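Local coordinates for protein nucleoporin NUP82 (Chaetomium thermophilum, PDB 5CWW) that probably serves as a structural component of the nuclear pore complex and a docking partner for transport factors, represented here by its N-terminal beta-propeller domain, at residues B[196-201]-B[218-223]; B[377-382]-B[470-475]; B[495-500]-B[567-572]. All blocks are in the same frame, centred on the assembly; numbering follows the deposited sequence. Where two conformers were deposited one is given.

Contact 1: B[196-201]-B[218-223]; sequences DAIVRV and AIDLKK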
# COMPACT_ATOMS: atom_id res chain seq x y z
N ASP B 196 -5.80 4.97 -7.38
CA ASP B 196 -5.40 6.35 -7.64
C ASP B 196 -4.76 6.97 -6.40
O ASP B 196 -4.75 8.19 -6.23
CB ASP B 196 -6.60 7.18 -8.12
CG ASP B 196 -7.70 7.30 -7.08
OD1 ASP B 196 -7.76 6.46 -6.16
OD2 ASP B 196 -8.51 8.25 -7.20
N ALA B 197 -4.22 6.11 -5.54
CA ALA B 197 -3.33 6.53 -4.46
C ALA B 197 -3.98 7.49 -3.47
O ALA B 197 -3.36 8.47 -3.05
CB ALA B 197 -2.06 7.16 -5.04
N ILE B 198 -5.23 7.23 -3.11
CA ILE B 198 -5.87 7.96 -2.03
C ILE B 198 -5.88 7.09 -0.78
O ILE B 198 -6.41 5.98 -0.79
CB ILE B 198 -7.30 8.39 -2.39
CG1 ILE B 198 -7.26 9.33 -3.61
CG2 ILE B 198 -7.95 9.10 -1.22
CD1 ILE B 198 -8.58 9.50 -4.28
N VAL B 199 -5.29 7.60 0.29
CA VAL B 199 -5.19 6.89 1.56
C VAL B 199 -6.27 7.40 2.50
O VAL B 199 -6.38 8.61 2.73
CB VAL B 199 -3.80 7.08 2.21
CG1 VAL B 199 -3.72 6.34 3.55
CG2 VAL B 199 -2.71 6.58 1.27
N ARG B 200 -7.07 6.48 3.02
CA ARG B 200 -8.18 6.85 3.90
C ARG B 200 -8.15 6.05 5.20
O ARG B 200 -8.13 4.82 5.19
CB ARG B 200 -9.51 6.64 3.19
CG ARG B 200 -9.89 7.81 2.28
CD ARG B 200 -11.22 7.56 1.59
NE ARG B 200 -11.04 6.86 0.32
CZ ARG B 200 -11.10 7.43 -0.89
NH1 ARG B 200 -11.37 8.72 -1.02
NH2 ARG B 200 -10.92 6.69 -1.97
N VAL B 201 -8.12 6.78 6.31
CA VAL B 201 -8.16 6.19 7.64
C VAL B 201 -9.58 6.22 8.19
O VAL B 201 -10.18 7.29 8.33
CB VAL B 201 -7.22 6.93 8.61
CG1 VAL B 201 -7.23 6.27 9.98
CG2 VAL B 201 -5.79 6.99 8.04
N ALA B 218 -8.21 11.65 5.02
CA ALA B 218 -8.18 11.30 3.61
C ALA B 218 -7.05 12.06 2.93
O ALA B 218 -7.03 13.29 2.93
CB ALA B 218 -9.51 11.62 2.94
N ILE B 219 -6.11 11.31 2.36
CA ILE B 219 -4.91 11.89 1.78
C ILE B 219 -4.77 11.51 0.31
O ILE B 219 -4.71 10.33 -0.02
CB ILE B 219 -3.63 11.43 2.52
CG1 ILE B 219 -3.76 11.71 4.02
CG2 ILE B 219 -2.40 12.13 1.95
CD1 ILE B 219 -2.71 11.01 4.86
N ASP B 220 -4.71 12.52 -0.56
CA ASP B 220 -4.39 12.29 -1.96
C ASP B 220 -2.88 12.37 -2.15
O ASP B 220 -2.31 13.46 -2.17
CB ASP B 220 -5.10 13.32 -2.84
CG ASP B 220 -5.02 12.99 -4.32
OD1 ASP B 220 -4.19 12.14 -4.71
OD2 ASP B 220 -5.79 13.59 -5.10
N LEU B 221 -2.25 11.21 -2.27
CA LEU B 221 -0.79 11.14 -2.41
C LEU B 221 -0.29 11.90 -3.64
O LEU B 221 0.85 12.37 -3.66
CB LEU B 221 -0.34 9.69 -2.47
CG LEU B 221 -0.72 8.82 -1.27
CD1 LEU B 221 -0.17 7.41 -1.42
CD2 LEU B 221 -0.25 9.44 0.03
N LYS B 222 -1.13 12.02 -4.66
CA LYS B 222 -0.75 12.70 -5.89
C LYS B 222 -0.59 14.21 -5.66
O LYS B 222 0.25 14.85 -6.29
CB LYS B 222 -1.77 12.43 -7.00
CG LYS B 222 -1.96 10.95 -7.30
CD LYS B 222 -2.85 10.72 -8.51
CE LYS B 222 -4.23 11.35 -8.32
NZ LYS B 222 -4.90 10.86 -7.08
N LYS B 223 -1.41 14.76 -4.77
CA LYS B 223 -1.26 16.15 -4.37
C LYS B 223 -0.05 16.30 -3.46
O LYS B 223 0.77 17.20 -3.64
CB LYS B 223 -2.52 16.66 -3.65
CG LYS B 223 -3.81 16.57 -4.46
CD LYS B 223 -4.95 17.30 -3.74
CE LYS B 223 -6.27 17.19 -4.49
NZ LYS B 223 -6.96 15.88 -4.26

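Contact 2: B[377-382]-B[470-475]; sequences LNPEDE and LLTFQT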
# COMPACT_ATOMS: atom_id res chain seq x y z
N LEU B 377 22.32 -0.85 -5.49
CA LEU B 377 22.73 -2.17 -5.98
C LEU B 377 21.57 -2.94 -6.61
O LEU B 377 21.53 -4.17 -6.56
CB LEU B 377 23.34 -3.01 -4.85
CG LEU B 377 24.53 -2.40 -4.10
CD1 LEU B 377 25.08 -3.43 -3.13
CD2 LEU B 377 25.61 -1.92 -5.05
N ASN B 378 20.63 -2.21 -7.21
CA ASN B 378 19.53 -2.84 -7.92
C ASN B 378 20.05 -3.63 -9.12
O ASN B 378 21.00 -3.20 -9.78
CB ASN B 378 18.52 -1.78 -8.38
CG ASN B 378 17.25 -2.39 -8.94
OD1 ASN B 378 16.42 -2.90 -8.19
ND2 ASN B 378 17.08 -2.31 -10.25
N PRO B 379 19.44 -4.80 -9.41
CA PRO B 379 19.83 -5.52 -10.63
C PRO B 379 19.64 -4.66 -11.88
O PRO B 379 18.64 -3.95 -11.98
CB PRO B 379 18.89 -6.72 -10.64
CG PRO B 379 18.48 -6.91 -9.23
CD PRO B 379 18.44 -5.54 -8.63
N GLU B 380 20.59 -4.72 -12.80
CA GLU B 380 20.51 -3.93 -14.02
C GLU B 380 19.82 -4.73 -15.12
O GLU B 380 19.80 -5.97 -15.08
CB GLU B 380 21.91 -3.49 -14.47
CG GLU B 380 22.90 -4.62 -14.65
CD GLU B 380 24.29 -4.12 -15.03
OE1 GLU B 380 24.50 -2.89 -15.03
OE2 GLU B 380 25.16 -4.96 -15.33
N ASP B 381 19.25 -4.02 -16.09
CA ASP B 381 18.56 -4.64 -17.22
C ASP B 381 17.38 -5.50 -16.78
O ASP B 381 17.18 -6.60 -17.29
CB ASP B 381 19.54 -5.47 -18.05
CG ASP B 381 20.71 -4.66 -18.57
OD1 ASP B 381 20.54 -3.43 -18.74
OD2 ASP B 381 21.78 -5.24 -18.81
N GLU B 382 16.60 -5.00 -15.83
CA GLU B 382 15.38 -5.67 -15.41
C GLU B 382 14.33 -5.59 -16.52
O GLU B 382 14.21 -4.57 -17.20
CB GLU B 382 14.82 -5.05 -14.13
CG GLU B 382 15.60 -5.40 -12.87
CD GLU B 382 14.99 -4.78 -11.62
OE1 GLU B 382 14.93 -5.48 -10.59
OE2 GLU B 382 14.57 -3.61 -11.68
N LEU B 470 16.99 2.47 -0.39
CA LEU B 470 16.99 1.14 0.21
C LEU B 470 18.15 0.35 -0.37
O LEU B 470 18.56 0.58 -1.51
CB LEU B 470 15.67 0.42 -0.06
CG LEU B 470 14.41 1.03 0.55
CD1 LEU B 470 13.16 0.36 -0.03
CD2 LEU B 470 14.43 0.90 2.06
N LEU B 471 18.68 -0.59 0.41
CA LEU B 471 19.77 -1.45 -0.04
C LEU B 471 19.23 -2.78 -0.53
O LEU B 471 18.70 -3.57 0.25
CB LEU B 471 20.78 -1.68 1.08
CG LEU B 471 21.90 -2.70 0.81
CD1 LEU B 471 22.72 -2.32 -0.41
CD2 LEU B 471 22.79 -2.85 2.03
N THR B 472 19.36 -3.04 -1.83
CA THR B 472 18.96 -4.32 -2.39
C THR B 472 19.93 -5.39 -1.91
O THR B 472 21.10 -5.39 -2.29
CB THR B 472 18.94 -4.30 -3.93
OG1 THR B 472 18.20 -3.16 -4.39
CG2 THR B 472 18.31 -5.57 -4.48
N PHE B 473 19.44 -6.29 -1.07
CA PHE B 473 20.28 -7.35 -0.52
C PHE B 473 20.27 -8.58 -1.41
O PHE B 473 21.31 -9.20 -1.64
CB PHE B 473 19.83 -7.73 0.89
CG PHE B 473 20.38 -9.05 1.35
CD1 PHE B 473 21.71 -9.18 1.68
CD2 PHE B 473 19.56 -10.16 1.44
CE1 PHE B 473 22.23 -10.39 2.09
CE2 PHE B 473 20.06 -11.38 1.85
CZ PHE B 473 21.40 -11.49 2.18
N GLN B 474 19.10 -8.93 -1.92
CA GLN B 474 18.94 -10.14 -2.71
C GLN B 474 17.72 -10.05 -3.63
O GLN B 474 16.72 -9.43 -3.30
CB GLN B 474 18.83 -11.35 -1.78
CG GLN B 474 18.69 -12.67 -2.49
CD GLN B 474 18.67 -13.84 -1.52
OE1 GLN B 474 18.44 -13.67 -0.32
NE2 GLN B 474 18.91 -15.04 -2.04
N THR B 475 17.84 -10.69 -4.79
CA THR B 475 16.76 -10.76 -5.76
C THR B 475 16.72 -12.17 -6.34
O THR B 475 17.74 -12.68 -6.78
CB THR B 475 16.94 -9.74 -6.90
OG1 THR B 475 17.17 -8.44 -6.36
CG2 THR B 475 15.71 -9.70 -7.80
O HOH W 1 21.62 -6.54 -5.24

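Contact 3: B[495-500]-B[567-572]; sequences DATSPY and SIDDPD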
# COMPACT_ATOMS: atom_id res chain seq x y z
N ASP B 495 3.88 -15.63 7.71
CA ASP B 495 3.94 -16.91 8.41
C ASP B 495 3.56 -16.72 9.88
O ASP B 495 4.03 -15.79 10.53
CB ASP B 495 5.33 -17.52 8.30
CG ASP B 495 5.45 -18.85 9.01
OD1 ASP B 495 5.74 -18.85 10.22
OD2 ASP B 495 5.24 -19.89 8.35
N ALA B 496 2.71 -17.60 10.38
CA ALA B 496 2.18 -17.49 11.73
C ALA B 496 3.23 -17.65 12.83
O ALA B 496 3.05 -17.15 13.94
CB ALA B 496 1.07 -18.51 11.93
N THR B 497 4.32 -18.35 12.52
CA THR B 497 5.32 -18.69 13.54
C THR B 497 6.49 -17.71 13.60
O THR B 497 7.15 -17.60 14.63
CB THR B 497 5.88 -20.11 13.32
OG1 THR B 497 6.77 -20.12 12.19
CG2 THR B 497 4.76 -21.12 13.10
N SER B 498 6.75 -17.02 12.50
CA SER B 498 7.85 -16.07 12.44
C SER B 498 7.61 -14.96 11.41
O SER B 498 7.17 -15.24 10.30
CB SER B 498 9.16 -16.79 12.11
OG SER B 498 10.18 -15.86 11.82
N PRO B 499 7.91 -13.70 11.77
CA PRO B 499 7.75 -12.63 10.78
C PRO B 499 8.76 -12.74 9.65
O PRO B 499 8.53 -12.21 8.56
CB PRO B 499 7.99 -11.35 11.59
CG PRO B 499 8.01 -11.75 13.02
CD PRO B 499 8.42 -13.18 13.05
N TYR B 500 9.87 -13.42 9.91
CA TYR B 500 10.98 -13.49 8.95
C TYR B 500 10.81 -14.64 7.98
O TYR B 500 11.69 -14.90 7.16
CB TYR B 500 12.31 -13.59 9.70
CG TYR B 500 12.59 -12.33 10.49
CD1 TYR B 500 13.05 -11.18 9.85
CD2 TYR B 500 12.38 -12.28 11.86
CE1 TYR B 500 13.30 -10.02 10.56
CE2 TYR B 500 12.62 -11.12 12.57
CZ TYR B 500 13.08 -10.00 11.92
OH TYR B 500 13.32 -8.84 12.63
N SER B 567 -1.25 -19.09 6.78
CA SER B 567 -0.46 -19.89 7.70
C SER B 567 -1.19 -20.08 9.03
O SER B 567 -1.72 -19.13 9.61
CB SER B 567 0.90 -19.23 7.94
OG SER B 567 1.75 -20.09 8.69
N ILE B 568 -1.20 -21.33 9.50
CA ILE B 568 -1.86 -21.68 10.76
C ILE B 568 -0.95 -22.56 11.61
O ILE B 568 -0.38 -23.53 11.12
CB ILE B 568 -3.19 -22.41 10.51
CG1 ILE B 568 -3.99 -21.68 9.43
CG2 ILE B 568 -3.97 -22.54 11.82
CD1 ILE B 568 -5.44 -22.12 9.28
N ASP B 569 -0.82 -22.20 12.88
CA ASP B 569 -0.01 -22.97 13.82
C ASP B 569 -0.80 -23.23 15.09
O ASP B 569 -0.70 -22.48 16.06
CB ASP B 569 1.30 -22.24 14.15
CG ASP B 569 2.20 -23.05 15.06
OD1 ASP B 569 2.19 -24.29 14.97
OD2 ASP B 569 2.93 -22.44 15.88
N ASP B 570 -1.59 -24.30 15.07
CA ASP B 570 -2.43 -24.68 16.20
C ASP B 570 -1.80 -25.86 16.94
O ASP B 570 -1.23 -26.74 16.31
CB ASP B 570 -3.84 -25.03 15.71
CG ASP B 570 -4.73 -25.50 16.83
OD1 ASP B 570 -5.38 -24.65 17.47
OD2 ASP B 570 -4.79 -26.72 17.07
N PRO B 571 -1.91 -25.88 18.28
CA PRO B 571 -1.32 -27.00 19.03
C PRO B 571 -1.98 -28.35 18.75
O PRO B 571 -1.31 -29.37 18.85
CB PRO B 571 -1.54 -26.58 20.49
CG PRO B 571 -2.64 -25.59 20.46
CD PRO B 571 -2.46 -24.85 19.17
N ASP B 572 -3.26 -28.34 18.40
CA ASP B 572 -3.99 -29.58 18.16
C ASP B 572 -3.96 -29.99 16.69
O ASP B 572 -3.71 -31.15 16.37
CB ASP B 572 -5.45 -29.45 18.62
CG ASP B 572 -5.56 -29.16 20.11
OD1 ASP B 572 -4.68 -29.62 20.88
OD2 ASP B 572 -6.53 -28.48 20.52

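Contact 1: B[196-201]-B[218-223]
Lys222 folds its long side chain back across the turn at Asp196 and Ala197 and donates a hydrogen bond from its ammonium group to a backbone oxygen there. CB leaves the backbone neither toward nor away from the other segment. The first torsion (chi1 -58°) sets CG anti to the carbonyl carbon, where CG is 4.4 Å from Ala197 CB. CD and CE then skirt Asp196 O, CE at 3.8 Å. A bend at each of the last two torsions turns the tip inward, and NZ bonds to Asp196 O at 2.8 Å in the plane of that carbonyl. The same NZ forms a salt bridge with Asp220 OD1, also 2.8 Å long, on the syn side of the carboxylate. Lys222 N reaches OD1 from the opposite face, so one residue holds this oxygen from both sides of its plane. That N-H bond is the cap of helix 221-225, with Asp220 as N-cap. The carboxylate of Asp196 stays 4.5 Å from the ammonium (OD2 to NZ), while its OD1 is bonded to Thr194 OG1.

Next to this polar corner, Leu221 N donates to Ala197 O, continuing the bonding at the point where strand becomes helix. Val199 and Ile219 form the hydrogen-bonded pair of the antiparallel ladder, flanked by the non-hydrogen-bonded pairs Ile198 with Asp220 and Arg200 with Ala218. On the face of Val199, its CG2 meets Leu221 CD1 at 3.8 Å, the two side chains crossing obliquely, and both residues go on to touch strand 272-276 of the next sheet. On the other face, Arg200 CG rests on Ala218 CB at 3.9 Å. Strands 198-203 and 217-220 are the third and fourth of a four-stranded antiparallel sheet, the typical blade of a beta-propeller.

Contact 2: B[377-382]-B[470-475]
Leu377 and Thr472 bring their backbones closest here, CA to CA 5.6 Å. Leu377 has just left strand 374-376, which runs parallel to strand 469-476, and its positive phi (57°) turns the chain out of the sheet. By Pro379 and Thr475 the CA atoms are 7.8 Å apart, and no direct hydrogen bond joins the two segments. A water bridges the widening gap instead, donating to Leu377 O at 2.7 Å and more loosely to Thr472 O.

The strand is itself irregular: a classic beta bulge sets Phe473 and Gln474 together opposite Ile439 of strand 437-441. Both turn away from the loop, while Thr472 and Thr475, three positions apart, point to it. Thr472 CB lies 3.7 Å from Leu377 O, and its hydroxyl is bonded to Asp376 O. Pro379 meets the threonines with CG and CD: CD near Thr472 CG2 and CG 3.5 Å from Thr475 OG1. In Thr475 the hydroxyl is anti to the carbonyl carbon (chi1 -51°), which sets OG1 against the proline. Leu377 and Leu471 run alongside each other in the same direction, their CD1 atoms 3.8 Å apart.

Within the loop, Asn378 ND2 sends a nearly straight bond (175°) to Glu382 OE2, meeting it from above the carboxylate plane. Lys438 NZ draws on the other oxygens of both residues, bonding to Asn378 OD1 and forming a salt bridge with Glu382 OE1.

Strand 437-441, which carries Lys438, is the antiparallel neighbour of strand 469-476. Thr475 also pairs in a parallel ladder with a strand of another protein chain, so the sheet continues across the interface, and that chain packs on Leu377, Pro379 and Leu471.

Contact 3: B[495-500]-B[567-572]
Thr497 lays its methyl CG2 against the carboxylate of Asp569, 3.6 Å from OD2, the two side chains crossing at about a right angle. With chi1 at 73° its hydroxyl sits between the backbone N and the carbonyl carbon. From there OG1 donates to Asp495 OD1 at 2.6 Å, on the syn lone pair, leaving CG2 as the branch that faces the other segment.

Asp495 OD1 is gripped by three donors: besides that hydroxyl, Thr497 N comes from above the carboxylate plane and Ser498 N uses the anti lone pair. The bonds to these two backbone groups make an Asx turn and an Asx motif, which curl the loop tightly around the aspartate. Such a set of donors would be expected to stabilise the negative charge. Asp495 OD2 accepts from Tyr575 OH and, weakly, Tyr503 OH.

The one hydrogen bond between the segments is almost straight, at 176°, and runs 3.2 Å from Ala496 N to Ser567 OG. Ser567 holds OG anti to its own backbone N (chi1 -172°), directed at the loop. Ala496 CB packs in beside it, 3.7 Å from Ser567 O, and is 4.3 Å from Asp569 CB. Burial falls off along the contact, from Asp495 and Ser567 inside to Thr497 and Asp569 at the surface.

The loop joins strands 491-494 and 501-506 of one antiparallel sheet, while strand 566-570 belongs to the next sheet along the chain, so the contact fastens two successive propeller blades. Tyr503 of strand 501-506 touches Ser567, and Tyr575, just before strand 576-580, touches both Thr497 and Asp569.

In the fold
The three contacts follow one another along the chain without overlap and do not touch. Centre to centre, contacts 1 and 2 lie 28 Å apart, contacts 2 and 3 30 Å, and contacts 1 and 3 33 Å, the last pair on opposite sides of the chain's centre. No sheet is shared among them: contact 1 lies within one antiparallel blade, contact 2 within the mixed sheet that contains strand 469-476, and contact 3 between the two sheets that follow. Together they sample three features of a propeller: pairing inside a blade, packing a loop on a blade strand whose sheet a partner protein continues, and joining adjacent blades. No other chain of the assembly touches contact 3.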